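Local coordinates for protein quinone reductase (Klebsiella pneumoniae subsp. pneumoniae, PDB 4GI5) that binds FAD and, as a member of the NAD(P)H dehydrogenase (quinone) family, probably reduces quinones with electrons from NAD(P)H, at residues Y29-P32 with L37-A40; F118-P121 with S126-A129; R168-V173 with A235-T240; P197-M202 with F208-P213. All blocks are in the same frame, centred on the assembly; numbering follows the deposited sequence. Where two conformers were deposited one is given.

All four contacts belong to one flavodoxin-like domain with a parallel five-stranded sheet, strand order 2-1-3-4-5. Contact 1 comes first in the chain and lies at the end of strand 24-29. Contact 2 follows on strand 115-121. Their centres are about 10 Å apart, and Q119 NE2 joins them by bonding to N38 O. Contact 3 links strand 168-174 to helix 224-239. Contact 4 falls between the two segments of contact 3 in sequence, with centres about 12 Å apart, and R237 NH2 bonds to P212 O between them. The centres of contacts 1 and 4 are farthest apart, at about 20 Å. Contacts 1 and 2 lie at the FAD; contacts 3 and 4 join helices to the sheet away from it.

Contact 1 (Y29-P32 with L37-A40); sequences YAHP and LNGA. With FAD (flavin-adenine dinucleotide), chain H.
Y29 and H31 meet N38 and G39 in a buried contact at the FAD diphosphate. It lies where strand 24-29 of the flavodoxin-like fold gives way to the loop before helix 37-51. This is the strand-loop-helix element that holds the cofactor phosphates. The H31 ring meets the N38 side chain at CD2 and CB, 3.7 Å apart. The two side chains cross at about a right angle, but the imidazole and amide planes are only 22° apart. In H31, CG lies anti to the backbone N (chi1 -164°), which carries the ring toward the helix start. H31 NE2 then donates to FAD O2P over 2.8 Å, with that oxygen at the ring edge and in its plane. H31 ND1 is bonded to E33 N, so both ring nitrogens have partners and the ring is held in its rotation. Y29 meets the next residue of the helix. Its OH comes 3.3 Å from G39 CA, so the hydroxyl rests against the bare glycine backbone. Its CE1 lies near N38 O, which also accepts a bond from Q119 NE2. K42 makes a cation-pi contact with the Y29 ring. The first turn of the helix supplies backbone donors to the phosphates. L37 N reaches FAD O1A, and N38 N reaches FAD O1P. The helix N-terminus probably favours the negative charge there. P86 of the second subunit packs on H31. N38 ND2 bonds both to T174 OG1 and to FAD O1P; the latter bond is 2.9 Å long, with an N-H...O angle of 169°.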
loop_
_atom_site.group_PDB
_atom_site.type_symbol
_atom_site.label_atom_id
_atom_site.label_comp_id
_atom_site.label_asym_id
_atom_site.label_seq_id
_atom_site.Cartn_x
_atom_site.Cartn_y
_atom_site.Cartn_z
ATOM N N TYR B 29 -7.450 -13.907 1.186
ATOM C CA TYR B 29 -6.176 -14.520 1.618
ATOM C C TYR B 29 -5.155 -14.395 0.497
ATOM O O TYR B 29 -5.412 -14.749 -0.638
ATOM C CB TYR B 29 -6.394 -16.003 1.970
ATOM C CG TYR B 29 -5.167 -16.855 2.076
ATOM C CD1 TYR B 29 -4.351 -16.836 3.232
ATOM C CD2 TYR B 29 -4.773 -17.679 1.045
ATOM C CE1 TYR B 29 -3.220 -17.642 3.292
ATOM C CE2 TYR B 29 -3.636 -18.473 1.127
ATOM C CZ TYR B 29 -2.890 -18.453 2.303
ATOM O OH TYR B 29 -1.756 -19.244 2.323
ATOM N N ALA B 30 -3.996 -13.826 0.799
ATOM C CA ALA B 30 -2.910 -13.603 -0.133
ATOM C C ALA B 30 -1.597 -14.197 0.298
ATOM O O ALA B 30 -0.841 -13.592 1.013
ATOM C CB ALA B 30 -2.744 -12.081 -0.363
ATOM N N HIS B 31 -1.314 -15.459 -0.121
ATOM C CA HIS B 31 0.019 -16.012 0.059
ATOM C C HIS B 31 0.188 -17.047 -1.024
ATOM O O HIS B 31 -0.736 -17.816 -1.230
ATOM C CB HIS B 31 0.213 -16.663 1.441
ATOM C CG HIS B 31 1.651 -16.863 1.756
ATOM N ND1 HIS B 31 2.456 -17.776 1.090
ATOM C CD2 HIS B 31 2.487 -16.192 2.606
ATOM C CE1 HIS B 31 3.666 -17.734 1.574
ATOM N NE2 HIS B 31 3.726 -16.755 2.463
ATOM N N PRO B 32 1.343 -17.014 -1.703
ATOM C CA PRO B 32 1.580 -17.942 -2.798
ATOM C C PRO B 32 1.842 -19.434 -2.398
ATOM O O PRO B 32 1.634 -20.330 -3.205
ATOM C CB PRO B 32 2.836 -17.361 -3.412
ATOM C CG PRO B 32 3.554 -16.644 -2.453
ATOM C CD PRO B 32 2.424 -16.036 -1.592
ATOM N N LEU B 37 3.551 -20.397 6.839
ATOM C CA LEU B 37 2.934 -19.967 8.053
ATOM C C LEU B 37 1.538 -19.431 7.827
ATOM O O LEU B 37 0.563 -19.730 8.516
ATOM C CB LEU B 37 3.898 -18.969 8.729
ATOM C CG LEU B 37 3.305 -18.392 10.011
ATOM C CD1 LEU B 37 3.155 -19.394 11.160
ATOM C CD2 LEU B 37 4.165 -17.255 10.533
ATOM N N ASN B 38 1.400 -18.498 6.868
ATOM C CA ASN B 38 0.091 -17.988 6.520
ATOM C C ASN B 38 -0.937 -19.084 6.111
ATOM O O ASN B 38 -2.087 -19.050 6.517
ATOM C CB ASN B 38 0.176 -16.944 5.394
ATOM C CG ASN B 38 0.352 -15.542 5.971
ATOM O OD1 ASN B 38 -0.648 -14.892 6.269
ATOM N ND2 ASN B 38 1.568 -15.153 6.237
ATOM N N GLY B 39 -0.466 -20.024 5.346
ATOM C CA GLY B 39 -1.341 -21.114 4.974
ATOM C C GLY B 39 -1.850 -21.869 6.221
ATOM O O GLY B 39 -3.048 -22.299 6.293
ATOM N N ALA B 40 -0.951 -22.131 7.143
ATOM C CA ALA B 40 -1.306 -22.794 8.418
ATOM C C ALA B 40 -2.332 -22.024 9.204
ATOM O O ALA B 40 -3.276 -22.558 9.808
ATOM C CB ALA B 40 -0.063 -23.104 9.228
HETATM P PA FAD H . 6.919 -18.655 5.971
HETATM O O1A FAD H . 6.063 -19.589 5.218
HETATM O O2A FAD H . 8.205 -18.146 5.517
HETATM O O5B FAD H . 7.238 -19.287 7.447
HETATM C C5B FAD H . 7.815 -18.575 8.560
HETATM C C4B FAD H . 8.217 -19.567 9.602
HETATM O O4B FAD H . 7.045 -20.068 10.204
HETATM C C3B FAD H . 9.073 -20.689 9.067
HETATM O O3B FAD H . 10.161 -20.792 9.973
HETATM C C2B FAD H . 8.113 -21.832 9.223
HETATM O O2B FAD H . 8.763 -23.125 9.334
HETATM C C1B FAD H . 7.247 -21.531 10.400
HETATM N N9A FAD H . 5.968 -22.289 10.324
HETATM C C8A FAD H . 5.108 -22.592 9.210
HETATM N N7A FAD H . 4.077 -23.327 9.559
HETATM C C5A FAD H . 4.378 -23.583 10.865
HETATM C C6A FAD H . 3.795 -24.426 11.908
HETATM N N6A FAD H . 2.691 -24.986 11.536
HETATM N N1A FAD H . 4.324 -24.487 13.180
HETATM C C2A FAD H . 5.416 -23.789 13.471
HETATM N N3A FAD H . 6.041 -23.007 12.509
HETATM C C4A FAD H . 5.506 -22.929 11.343
HETATM N N1 FAD H . 8.400 -7.793 7.279
HETATM C C2 FAD H . 8.118 -6.623 7.891
HETATM O O2 FAD H . 8.071 -6.526 9.191
HETATM N N3 FAD H . 7.873 -5.474 7.165
HETATM C C4 FAD H . 8.022 -5.433 5.828
HETATM O O4 FAD H . 7.719 -4.425 5.176
HETATM C C4X FAD H . 8.355 -6.665 5.165
HETATM N N5 FAD H . 8.447 -6.698 3.802
HETATM C C5X FAD H . 8.657 -7.939 3.143
HETATM C C6 FAD H . 8.656 -8.000 1.833
HETATM C C7 FAD H . 8.744 -9.215 1.157
HETATM C C7M FAD H . 8.724 -9.265 -0.326
HETATM C C8 FAD H . 8.939 -10.402 1.903
HETATM C C8M FAD H . 9.112 -11.711 1.181
HETATM C C9 FAD H . 8.970 -10.364 3.261
HETATM C C9A FAD H . 8.799 -9.118 3.931
HETATM N N10 FAD H . 8.681 -9.045 5.301
HETATM C C10 FAD H . 8.447 -7.843 5.954
HETATM C "C1'" FAD H . 8.744 -10.243 6.151
HETATM C "C2'" FAD H . 7.364 -10.894 6.036
HETATM O "O2'" FAD H . 6.276 -10.181 6.631
HETATM C "C3'" FAD H . 7.381 -12.329 6.657
HETATM O "O3'" FAD H . 8.311 -13.050 5.809
HETATM C "C4'" FAD H . 6.031 -13.056 6.598
HETATM O "O4'" FAD H . 5.166 -12.472 7.518
HETATM C "C5'" FAD H . 6.204 -14.530 7.052
HETATM O "O5'" FAD H . 5.004 -15.197 6.825
HETATM P P FAD H . 5.029 -16.423 5.731
HETATM O O1P FAD H . 3.672 -17.012 5.727
HETATM O O2P FAD H . 5.580 -16.039 4.432
HETATM O O3P FAD H . 6.061 -17.375 6.531
#

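Contact 2 (F118-P121 with S126-A129); sequences FQFP and SMPA
Segment 118-121, the end of strand 115-121, faces the extended loop 126-129 that leads into helix 129-138, and F120 and M127 have the closest CA atoms, 6.7 Å apart. The contact is apolar. M127 is a selenomethionine, and its CG makes a CH-pi contact over one face of the F120 ring, 4.0 Å from the centroid and 15° off the ring normal. F120 CG lies between the backbone N and the carbonyl carbon (chi1 58°), which turns the ring toward the loop. Beyond CG the M127 chain runs extended, and its CE ends 4.4 Å from F118 CD2. P128 packs on the other end of the F120 side chain, with P128 CD 3.6 Å from F120 CB. The same P128 CD lies 3.4 Å from P121 O, and P128 CG touches the P121 ring. P128 is the N-cap residue of the following helix. P121 belongs to the FAD pocket, so the packing reaches the cofactor site of the flavodoxin-like fold. Strand 115-121 is the middle strand of the parallel sheet. Strand 168-174 flanks it, with V173 against F120. Helix 196-204 meets M127 through I198 and M202, while K132 of the second subunit bonds to M127 O.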
loop_
_atom_site.group_PDB
_atom_site.type_symbol
_atom_site.label_atom_id
_atom_site.label_comp_id
_atom_site.label_asym_id
_atom_site.label_seq_id
_atom_site.Cartn_x
_atom_site.Cartn_y
_atom_site.Cartn_z
ATOM N N PHE B 118 -9.146 -9.958 6.061
ATOM C CA PHE B 118 -8.059 -9.886 5.081
ATOM C C PHE B 118 -6.813 -10.436 5.751
ATOM O O PHE B 118 -6.317 -9.869 6.745
ATOM C CB PHE B 118 -7.779 -8.434 4.632
ATOM C CG PHE B 118 -8.953 -7.786 3.948
ATOM C CD1 PHE B 118 -10.050 -7.318 4.645
ATOM C CD2 PHE B 118 -8.946 -7.703 2.575
ATOM C CE1 PHE B 118 -11.122 -6.716 3.953
ATOM C CE2 PHE B 118 -9.987 -7.062 1.924
ATOM C CZ PHE B 118 -11.034 -6.641 2.585
ATOM N N GLN B 119 -6.235 -11.503 5.174
ATOM C CA GLN B 119 -5.103 -12.134 5.743
ATOM C C GLN B 119 -3.934 -12.129 4.755
ATOM O O GLN B 119 -4.083 -12.539 3.616
ATOM C CB GLN B 119 -5.368 -13.607 6.092
ATOM C CG GLN B 119 -4.242 -14.255 6.757
ATOM C CD GLN B 119 -4.362 -15.733 6.866
ATOM O OE1 GLN B 119 -5.457 -16.277 6.886
ATOM N NE2 GLN B 119 -3.203 -16.379 6.969
ATOM N N PHE B 120 -2.805 -11.580 5.232
ATOM C CA PHE B 120 -1.622 -11.396 4.405
ATOM C C PHE B 120 -0.348 -11.218 5.195
ATOM O O PHE B 120 -0.363 -10.713 6.299
ATOM C CB PHE B 120 -1.808 -10.218 3.440
ATOM C CG PHE B 120 -2.094 -8.906 4.111
ATOM C CD1 PHE B 120 -3.391 -8.570 4.418
ATOM C CD2 PHE B 120 -1.078 -7.980 4.383
ATOM C CE1 PHE B 120 -3.689 -7.394 5.054
ATOM C CE2 PHE B 120 -1.371 -6.741 4.928
ATOM C CZ PHE B 120 -2.682 -6.470 5.331
ATOM N N PRO B 121 0.802 -11.661 4.635
ATOM C CA PRO B 121 2.100 -11.215 5.162
ATOM C C PRO B 121 2.285 -9.735 4.820
ATOM O O PRO B 121 1.912 -9.301 3.718
ATOM C CB PRO B 121 3.110 -12.078 4.385
ATOM C CG PRO B 121 2.383 -12.293 3.073
ATOM C CD PRO B 121 0.933 -12.382 3.351
ATOM N N SER B 126 2.908 -3.036 3.450
ATOM C CA SER B 126 1.670 -2.878 2.770
ATOM C C SER B 126 1.153 -4.291 2.404
ATOM O O SER B 126 1.799 -5.302 2.719
ATOM C CB SER B 126 1.854 -1.951 1.562
ATOM O OG SER B 126 2.940 -2.377 0.740
HETATM N N MSE B 127 -0.012 -4.360 1.746
HETATM C CA MSE B 127 -0.495 -5.639 1.219
HETATM C C MSE B 127 0.409 -6.128 0.131
HETATM O O MSE B 127 0.857 -5.373 -0.711
HETATM C CB MSE B 127 -1.895 -5.350 0.635
HETATM C CG MSE B 127 -2.959 -5.124 1.680
HETATM SE SE MSE B 127 -4.516 -4.403 0.568
HETATM C CE MSE B 127 -5.851 -4.677 1.985
ATOM N N PRO B 128 0.516 -7.453 -0.007
ATOM C CA PRO B 128 1.065 -8.039 -1.278
ATOM C C PRO B 128 0.296 -7.460 -2.490
ATOM O O PRO B 128 -0.909 -7.212 -2.408
ATOM C CB PRO B 128 0.808 -9.545 -1.125
ATOM C CG PRO B 128 0.830 -9.721 0.383
ATOM C CD PRO B 128 0.091 -8.539 0.926
ATOM N N ALA B 129 0.998 -7.245 -3.588
ATOM C CA ALA B 129 0.372 -6.753 -4.795
ATOM C C ALA B 129 -0.915 -7.430 -5.209
ATOM O O ALA B 129 -1.849 -6.782 -5.688
ATOM C CB ALA B 129 1.352 -6.724 -5.933
#

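Contact 3 (R168-V173 with A235-T240); sequences RAMLIV and AERLDT
M170 and R237 make the tight part of this contact. M170 is a selenomethionine, and its SE lies over one face of the R237 guanidinium, 3.4 Å from NH2. The approach is offset toward the rim of the group, since R237 CZ is farther from SE, at 3.8 Å. M170 starts with CG anti to the backbone N (chi1 -176°), runs straight out from the strand, and bends only at chi3. R237 is folded at chi2 and chi3, which brings the NH2 side of its flat end up to the selenium. The guanidinium also has a polar partner: NH2 donates to P212 O. That bond ties the end of the helix to the neighbouring strand 209-216.

The fold here is the flavodoxin-like alpha/beta sandwich. Strand 168-174 lies in the parallel sheet, and helix 224-239 packs against one side of it together with helix 37-51. The backbones stay well apart, with the CA atoms of M170 and R237 9.6 Å from each other, so long side chains span the gap. A looser apolar touch is added by L238, whose CD2 lies 4.4 Å from M170 CE. L238 also rests on I117 of strand 115-121 and on A45 of helix 37-51.

The other side of the helix faces solvent. E236 and D239 are exposed there. T240 folds its hydroxyl back onto the last turn: OG1 donates to E236 O over 2.9 Å, with the donor tilted 22° from the carbonyl plane.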
loop_
_atom_site.group_PDB
_atom_site.type_symbol
_atom_site.label_atom_id
_atom_site.label_comp_id
_atom_site.label_asym_id
_atom_site.label_seq_id
_atom_site.Cartn_x
_atom_site.Cartn_y
_atom_site.Cartn_z
ATOM N N ARG B 168 -18.514 -6.008 9.449
ATOM C CA ARG B 168 -17.259 -5.824 10.250
ATOM C C ARG B 168 -16.112 -6.357 9.380
ATOM O O ARG B 168 -16.298 -7.223 8.551
ATOM C CB ARG B 168 -17.315 -6.653 11.529
ATOM C CG ARG B 168 -18.250 -6.025 12.559
ATOM C CD ARG B 168 -18.452 -6.939 13.838
ATOM N NE ARG B 168 -18.936 -5.934 14.868
ATOM C CZ ARG B 168 -18.468 -5.701 16.108
ATOM N NH1 ARG B 168 -17.533 -6.465 16.712
ATOM N NH2 ARG B 168 -18.988 -4.687 16.794
ATOM N N ALA B 169 -14.952 -5.761 9.563
ATOM C CA ALA B 169 -13.690 -6.184 8.842
ATOM C C ALA B 169 -12.547 -6.184 9.818
ATOM O O ALA B 169 -12.476 -5.441 10.835
ATOM C CB ALA B 169 -13.454 -5.210 7.666
HETATM N N MSE B 170 -11.556 -7.030 9.584
HETATM C CA MSE B 170 -10.369 -7.134 10.449
HETATM C C MSE B 170 -9.197 -7.592 9.541
HETATM O O MSE B 170 -9.418 -8.370 8.599
HETATM C CB MSE B 170 -10.582 -8.296 11.432
HETATM C CG MSE B 170 -9.439 -8.340 12.363
HETATM SE SE MSE B 170 -9.811 -9.818 13.725
HETATM C CE MSE B 170 -9.511 -11.470 12.725
ATOM N N LEU B 171 -8.007 -7.137 9.834
ATOM C CA LEU B 171 -6.818 -7.644 9.197
ATOM C C LEU B 171 -6.151 -8.699 10.093
ATOM O O LEU B 171 -6.074 -8.539 11.314
ATOM C CB LEU B 171 -5.839 -6.495 9.082
ATOM C CG LEU B 171 -6.251 -5.183 8.317
ATOM C CD1 LEU B 171 -5.141 -4.179 8.185
ATOM C CD2 LEU B 171 -6.812 -5.517 6.977
ATOM N N ILE B 172 -5.521 -9.682 9.452
ATOM C CA ILE B 172 -4.615 -10.584 10.095
ATOM C C ILE B 172 -3.321 -10.521 9.349
ATOM O O ILE B 172 -3.249 -10.835 8.199
ATOM C CB ILE B 172 -5.140 -12.037 10.072
ATOM C CG1 ILE B 172 -6.458 -12.191 10.788
ATOM C CG2 ILE B 172 -4.087 -12.936 10.706
ATOM C CD1 ILE B 172 -7.075 -13.595 10.553
ATOM N N VAL B 173 -2.309 -9.971 9.954
ATOM C CA VAL B 173 -1.035 -9.645 9.349
ATOM C C VAL B 173 0.119 -10.301 10.073
ATOM O O VAL B 173 0.266 -10.259 11.274
ATOM C CB VAL B 173 -0.802 -8.124 9.440
ATOM C CG1 VAL B 173 0.514 -7.720 8.755
ATOM C CG2 VAL B 173 -2.025 -7.426 8.836
ATOM N N ALA B 235 -7.465 -17.694 17.767
ATOM C CA ALA B 235 -8.729 -18.278 18.140
ATOM C C ALA B 235 -9.500 -17.288 19.010
ATOM O O ALA B 235 -10.739 -17.179 18.864
ATOM C CB ALA B 235 -8.436 -19.661 18.879
ATOM N N GLU B 236 -8.813 -16.589 19.870
ATOM C CA GLU B 236 -9.437 -15.599 20.788
ATOM C C GLU B 236 -10.057 -14.479 19.987
ATOM O O GLU B 236 -11.166 -14.078 20.246
ATOM C CB GLU B 236 -8.441 -15.085 21.862
ATOM C CG GLU B 236 -8.677 -13.733 22.558
ATOM C CD GLU B 236 -9.974 -13.524 23.221
ATOM O OE1 GLU B 236 -10.566 -14.534 23.663
ATOM O OE2 GLU B 236 -10.392 -12.327 23.349
ATOM N N ARG B 237 -9.365 -13.992 18.922
ATOM C CA ARG B 237 -10.016 -13.020 18.065
ATOM C C ARG B 237 -11.216 -13.513 17.304
ATOM O O ARG B 237 -12.243 -12.830 17.156
ATOM C CB ARG B 237 -8.952 -12.367 17.053
ATOM C CG ARG B 237 -7.816 -11.616 17.718
ATOM C CD ARG B 237 -8.179 -10.436 18.656
ATOM N NE ARG B 237 -9.154 -9.650 17.991
ATOM C CZ ARG B 237 -8.853 -8.579 17.207
ATOM N NH1 ARG B 237 -7.624 -8.254 17.045
ATOM N NH2 ARG B 237 -9.785 -7.967 16.571
ATOM N N LEU B 238 -11.125 -14.726 16.785
ATOM C CA LEU B 238 -12.214 -15.278 16.046
ATOM C C LEU B 238 -13.458 -15.567 16.953
ATOM O O LEU B 238 -14.580 -15.514 16.488
ATOM C CB LEU B 238 -11.714 -16.572 15.378
ATOM C CG LEU B 238 -10.682 -16.378 14.247
ATOM C CD1 LEU B 238 -10.206 -17.720 13.771
ATOM C CD2 LEU B 238 -11.201 -15.519 13.083
ATOM N N ASP B 239 -13.206 -15.870 18.185
ATOM C CA ASP B 239 -14.285 -16.130 19.215
ATOM C C ASP B 239 -14.996 -14.832 19.575
ATOM O O ASP B 239 -16.097 -14.882 20.105
ATOM C CB ASP B 239 -13.630 -16.735 20.491
ATOM C CG ASP B 239 -13.195 -18.180 20.313
ATOM O OD1 ASP B 239 -13.628 -18.766 19.347
ATOM O OD2 ASP B 239 -12.419 -18.701 21.142
ATOM N N THR B 240 -14.402 -13.649 19.314
ATOM C CA THR B 240 -14.966 -12.399 19.808
ATOM C C THR B 240 -15.276 -11.412 18.662
ATOM O O THR B 240 -15.457 -10.238 18.917
ATOM C CB THR B 240 -13.983 -11.748 20.820
ATOM O OG1 THR B 240 -12.658 -11.616 20.255
ATOM C CG2 THR B 240 -13.824 -12.560 22.125
#

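Contact 4 (P197-M202 with F208-P213); sequences PIQHGM and FEVLPP
Q199 brings its amide oxygen up to the P213 ring, with OE1 3.2 Å from P213 CD and 3.3 Å from P213 CG. The contact joins helix 196-204 to strand 209-216 of the flavodoxin-like fold. That strand is the outermost one at this side of the parallel sheet, and only a short connection separates it from the helix. The two side chains cross at about a right angle. Q199 CG lies anti to the carbonyl carbon (chi1 -69°), and the chain is extended beyond it, so the amide stretches from the helix as far as the proline. Nearer the helix, V210 packs beside Q199. V210 CG2 lies 3.7 Å from Q199 O, and V210 CG1 lies 4.2 Å from Q199 CB. The closest CA atoms are those of the same pair, 6.8 Å apart. V210 also packs on L203 and F204 of the helix.

The helix has a wider pi-type turn at 199-202. It also meets the second subunit, where H200 packs on I187 and M202 on S126 of that chain. Q199 and I198 both touch L171 of the adjoining strand 168-174. No direct polar bond links the two segments, and a water does this instead. It donates to Q199 OE1 over 2.8 Å and to L211 O over 2.7 Å.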
loop_
_atom_site.group_PDB
_atom_site.type_symbol
_atom_site.label_atom_id
_atom_site.label_comp_id
_atom_site.label_asym_id
_atom_site.label_seq_id
_atom_site.Cartn_x
_atom_site.Cartn_y
_atom_site.Cartn_z
ATOM N N PRO B 197 -3.738 3.621 5.894
ATOM C CA PRO B 197 -4.323 3.666 4.520
ATOM C C PRO B 197 -5.229 2.480 4.249
ATOM O O PRO B 197 -6.173 2.599 3.530
ATOM C CB PRO B 197 -3.102 3.605 3.579
ATOM C CG PRO B 197 -1.971 4.116 4.424
ATOM C CD PRO B 197 -2.273 3.775 5.874
ATOM N N ILE B 198 -4.921 1.326 4.841
ATOM C CA ILE B 198 -5.792 0.163 4.711
ATOM C C ILE B 198 -7.042 0.282 5.623
ATOM O O ILE B 198 -8.153 0.174 5.187
ATOM C CB ILE B 198 -5.045 -1.151 4.986
ATOM C CG1 ILE B 198 -3.853 -1.327 4.018
ATOM C CG2 ILE B 198 -6.030 -2.298 4.920
ATOM C CD1 ILE B 198 -2.806 -2.377 4.440
ATOM N N GLN B 199 -6.780 0.426 6.908
ATOM C CA GLN B 199 -7.899 0.327 7.845
ATOM C C GLN B 199 -8.846 1.517 7.706
ATOM O O GLN B 199 -10.050 1.339 7.740
ATOM C CB GLN B 199 -7.384 0.295 9.267
ATOM C CG GLN B 199 -6.655 -1.019 9.564
ATOM C CD GLN B 199 -6.316 -1.316 10.994
ATOM O OE1 GLN B 199 -6.501 -2.453 11.406
ATOM N NE2 GLN B 199 -5.802 -0.352 11.754
ATOM N N HIS B 200 -8.311 2.719 7.574
ATOM C CA HIS B 200 -9.180 3.911 7.391
ATOM C C HIS B 200 -9.536 4.097 5.937
ATOM O O HIS B 200 -10.711 4.298 5.636
ATOM C CB HIS B 200 -8.452 5.136 7.958
ATOM C CG HIS B 200 -9.321 6.363 8.047
ATOM N ND1 HIS B 200 -9.348 7.359 7.094
ATOM C CD2 HIS B 200 -10.189 6.752 9.007
ATOM C CE1 HIS B 200 -10.132 8.342 7.483
ATOM N NE2 HIS B 200 -10.708 7.988 8.626
ATOM N N GLY B 201 -8.554 3.917 5.025
ATOM C CA GLY B 201 -8.771 4.220 3.624
ATOM C C GLY B 201 -9.440 3.193 2.770
ATOM O O GLY B 201 -10.071 3.513 1.789
HETATM N N MSE B 202 -9.366 1.927 3.193
HETATM C CA MSE B 202 -9.898 0.826 2.428
HETATM C C MSE B 202 -11.069 0.111 3.117
HETATM O O MSE B 202 -11.893 -0.576 2.456
HETATM C CB MSE B 202 -8.852 -0.211 1.975
HETATM C CG MSE B 202 -7.750 0.438 1.163
HETATM SE SE MSE B 202 -6.407 -0.983 0.803
HETATM C CE MSE B 202 -4.899 0.210 0.733
ATOM N N PHE B 208 -17.244 -0.302 6.545
ATOM C CA PHE B 208 -17.045 -1.345 7.516
ATOM C C PHE B 208 -16.911 -0.744 8.904
ATOM O O PHE B 208 -16.359 0.333 9.050
ATOM C CB PHE B 208 -15.791 -2.152 7.293
ATOM C CG PHE B 208 -15.893 -3.165 6.153
ATOM C CD1 PHE B 208 -16.630 -4.336 6.254
ATOM C CD2 PHE B 208 -15.152 -2.999 5.019
ATOM C CE1 PHE B 208 -16.616 -5.250 5.211
ATOM C CE2 PHE B 208 -15.153 -3.909 4.017
ATOM C CZ PHE B 208 -15.887 -5.072 4.102
ATOM N N GLU B 209 -17.340 -1.491 9.923
ATOM C CA GLU B 209 -16.792 -1.319 11.297
ATOM C C GLU B 209 -15.457 -2.084 11.328
ATOM O O GLU B 209 -15.486 -3.285 11.070
ATOM C CB GLU B 209 -17.777 -1.912 12.312
ATOM C CG GLU B 209 -19.065 -1.125 12.349
ATOM C CD GLU B 209 -19.880 -1.538 13.575
ATOM O OE1 GLU B 209 -20.038 -2.758 13.793
ATOM O OE2 GLU B 209 -20.244 -0.664 14.360
ATOM N N VAL B 210 -14.353 -1.390 11.620
ATOM C CA VAL B 210 -13.079 -2.032 11.542
ATOM C C VAL B 210 -12.641 -2.477 12.943
ATOM O O VAL B 210 -12.569 -1.679 13.879
ATOM C CB VAL B 210 -12.032 -1.060 10.973
ATOM C CG1 VAL B 210 -10.725 -1.808 10.740
ATOM C CG2 VAL B 210 -12.619 -0.380 9.716
ATOM N N LEU B 211 -12.391 -3.760 13.097
ATOM C CA LEU B 211 -11.869 -4.244 14.348
ATOM C C LEU B 211 -10.388 -4.001 14.450
ATOM O O LEU B 211 -9.688 -3.952 13.420
ATOM C CB LEU B 211 -12.182 -5.724 14.477
ATOM C CG LEU B 211 -13.615 -6.122 14.235
ATOM C CD1 LEU B 211 -13.738 -7.575 14.521
ATOM C CD2 LEU B 211 -14.489 -5.381 15.182
ATOM N N PRO B 212 -9.819 -3.930 15.668
ATOM C CA PRO B 212 -8.360 -3.872 15.825
ATOM C C PRO B 212 -7.683 -5.009 15.118
ATOM O O PRO B 212 -8.251 -6.121 15.101
ATOM C CB PRO B 212 -8.148 -3.991 17.353
ATOM C CG PRO B 212 -9.411 -3.421 17.902
ATOM C CD PRO B 212 -10.499 -3.930 17.006
ATOM N N PRO B 213 -6.594 -4.737 14.430
ATOM C CA PRO B 213 -5.939 -5.802 13.663
ATOM C C PRO B 213 -5.287 -6.837 14.561
ATOM O O PRO B 213 -4.916 -6.492 15.682
ATOM C CB PRO B 213 -4.898 -5.027 12.875
ATOM C CG PRO B 213 -4.552 -3.832 13.730
ATOM C CD PRO B 213 -5.850 -3.479 14.351
HETATM O O HOH W 1 -8.114 -4.689 11.376
#